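PDB 6SJL: putative type VI secretion protein from Escherichia coli, which is a type VI secretion effector, Tle1, that probably acts as a phospholipase, hydrolysing membrane lipids through a catalytic domain of the alpha/beta-hydrolase kind. Local coordinates for residues F331-E336 and G402-F407. Numbering follows the deposited sequence.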
loop_
_atom_site.group_PDB
_atom_site.type_symbol
_atom_site.label_atom_id
_atom_site.label_comp_id
_atom_site.label_asym_id
_atom_site.label_seq_id
_atom_site.Cartn_x
_atom_site.Cartn_y
_atom_site.Cartn_z
ATOM N N PHE E 331 -23.938 37.740 27.607
ATOM C CA PHE E 331 -23.036 38.694 26.978
ATOM C C PHE E 331 -23.749 39.301 25.788
ATOM O O PHE E 331 -24.131 38.583 24.866
ATOM C CB PHE E 331 -21.747 38.018 26.520
ATOM C CG PHE E 331 -20.725 37.874 27.587
ATOM C CD1 PHE E 331 -20.374 38.935 28.383
ATOM C CD2 PHE E 331 -20.123 36.668 27.806
ATOM C CE1 PHE E 331 -19.448 38.788 29.363
ATOM C CE2 PHE E 331 -19.195 36.526 28.786
ATOM C CZ PHE E 331 -18.865 37.580 29.563
ATOM N N LEU E 332 -23.960 40.603 25.811
ATOM C CA LEU E 332 -24.617 41.265 24.700
ATOM C C LEU E 332 -23.630 41.870 23.720
ATOM O O LEU E 332 -24.047 42.438 22.712
ATOM C CB LEU E 332 -25.564 42.339 25.219
ATOM C CG LEU E 332 -26.782 41.834 25.978
ATOM C CD1 LEU E 332 -27.837 42.897 25.980
ATOM C CD2 LEU E 332 -27.318 40.558 25.374
ATOM N N SER E 333 -22.339 41.764 23.998
ATOM C CA SER E 333 -21.293 42.110 23.057
ATOM C C SER E 333 -20.229 41.036 23.134
ATOM O O SER E 333 -20.086 40.369 24.156
ATOM C CB SER E 333 -20.672 43.458 23.365
ATOM O OG SER E 333 -19.912 43.388 24.553
ATOM N N CYS E 334 -19.499 40.858 22.054
ATOM C CA CYS E 334 -18.484 39.824 22.034
ATOM C C CYS E 334 -17.343 40.217 22.959
ATOM O O CYS E 334 -16.747 41.279 22.765
ATOM C CB CYS E 334 -17.980 39.598 20.622
ATOM S SG CYS E 334 -16.905 38.183 20.472
ATOM N N PRO E 335 -17.024 39.422 23.977
ATOM C CA PRO E 335 -15.930 39.792 24.876
ATOM C C PRO E 335 -14.634 39.951 24.107
ATOM O O PRO E 335 -14.238 39.079 23.337
ATOM C CB PRO E 335 -15.865 38.619 25.854
ATOM C CG PRO E 335 -17.146 37.959 25.745
ATOM C CD PRO E 335 -17.627 38.141 24.361
ATOM N N GLU E 336 -13.988 41.089 24.295
ATOM C CA GLU E 336 -12.730 41.373 23.630
ATOM C C GLU E 336 -11.666 41.614 24.677
ATOM O O GLU E 336 -11.927 42.254 25.696
ATOM C CB GLU E 336 -12.863 42.554 22.683
ATOM C CG GLU E 336 -13.401 42.126 21.348
ATOM C CD GLU E 336 -14.172 43.210 20.665
ATOM O OE1 GLU E 336 -15.220 42.900 20.058
ATOM O OE2 GLU E 336 -13.735 44.374 20.741
ATOM N N GLY E 402 -10.232 41.952 29.701
ATOM C CA GLY E 402 -11.358 41.692 28.821
ATOM C C GLY E 402 -12.597 42.389 29.342
ATOM O O GLY E 402 -12.837 42.413 30.544
ATOM N N ALA E 403 -13.379 42.948 28.427
ATOM C CA ALA E 403 -14.612 43.619 28.800
ATOM C C ALA E 403 -15.694 43.353 27.770
ATOM O O ALA E 403 -15.457 43.455 26.567
ATOM C CB ALA E 403 -14.402 45.120 28.947
ATOM N N ALA E 404 -16.890 43.035 28.254
ATOM C CA ALA E 404 -18.051 42.847 27.402
ATOM C C ALA E 404 -19.258 43.463 28.083
ATOM O O ALA E 404 -19.225 43.796 29.264
ATOM C CB ALA E 404 -18.306 41.375 27.114
ATOM N N VAL E 405 -20.326 43.612 27.317
ATOM C CA VAL E 405 -21.599 44.081 27.840
ATOM C C VAL E 405 -22.363 42.877 28.361
ATOM O O VAL E 405 -22.535 41.888 27.648
ATOM C CB VAL E 405 -22.403 44.816 26.764
ATOM C CG1 VAL E 405 -23.569 45.511 27.383
ATOM C CG2 VAL E 405 -21.534 45.787 26.062
ATOM N N PHE E 406 -22.792 42.942 29.608
ATOM C CA PHE E 406 -23.529 41.861 30.231
ATOM C C PHE E 406 -24.975 42.266 30.448
ATOM O O PHE E 406 -25.299 43.447 30.533
ATOM C CB PHE E 406 -22.911 41.483 31.559
ATOM C CG PHE E 406 -23.110 40.064 31.928
ATOM C CD1 PHE E 406 -22.662 39.063 31.113
ATOM C CD2 PHE E 406 -23.716 39.733 33.105
ATOM C CE1 PHE E 406 -22.829 37.763 31.461
ATOM C CE2 PHE E 406 -23.893 38.438 33.450
ATOM C CZ PHE E 406 -23.444 37.452 32.634
ATOM N N PHE E 407 -25.844 41.269 30.523
ATOM C CA PHE E 407 -27.250 41.484 30.829
ATOM C C PHE E 407 -27.676 40.407 31.810
ATOM O O PHE E 407 -27.706 39.229 31.458
ATOM C CB PHE E 407 -28.101 41.446 29.569
ATOM C CG PHE E 407 -29.544 41.705 29.815
ATOM C CD1 PHE E 407 -29.980 42.957 30.177
ATOM C CD2 PHE E 407 -30.471 40.695 29.689
ATOM C CE1 PHE E 407 -31.297 43.193 30.410
ATOM C CE2 PHE E 407 -31.794 40.938 29.919
ATOM C CZ PHE E 407 -32.205 42.187 30.279
#
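Phe331 and Phe406 form a T-shaped aromatic pair: the edge of Phe406 is directed at the face of Phe331, with centroids 5.2 Å apart and planes at 70°. Pro335 CG sits over the centre of the opposite face of Phe331, 3.8 Å above its plane, so the ring is sandwiched, and Ala404 CB reaches its CD1 at 3.4 Å. Phe331 and Phe406 both also touch Ile85 of helix 72-85. Leu332 N donates to Val405 O at 2.7 Å. Where 331-336 departs from regular pairing, Ser333 OG accepts a hydrogen bond from Val405 N at 2.8 Å, nearly straight (166°), apparently in the role of a strand carbonyl; chi1 at 70° turns the hydroxyl toward that N-H. The solvent side is looser: Cys334 and Glu336 are partly exposed, the Cys334 side chain points away from 402-407, and the Glu336 carboxylate extends toward Arg350 in a long, weak ion pair, though Ala403 N still bonds Glu336 O at 3.2 Å. Antiparallel pairing is non-hydrogen-bonded at Phe331-Phe406 and hydrogen-bonded at Glu336-Ala403, with a register shift of two between them. That shift records an irregularity in strand 328-341, outermost within this chain beside central strand 398-409 of a three-stranded antiparallel sheet.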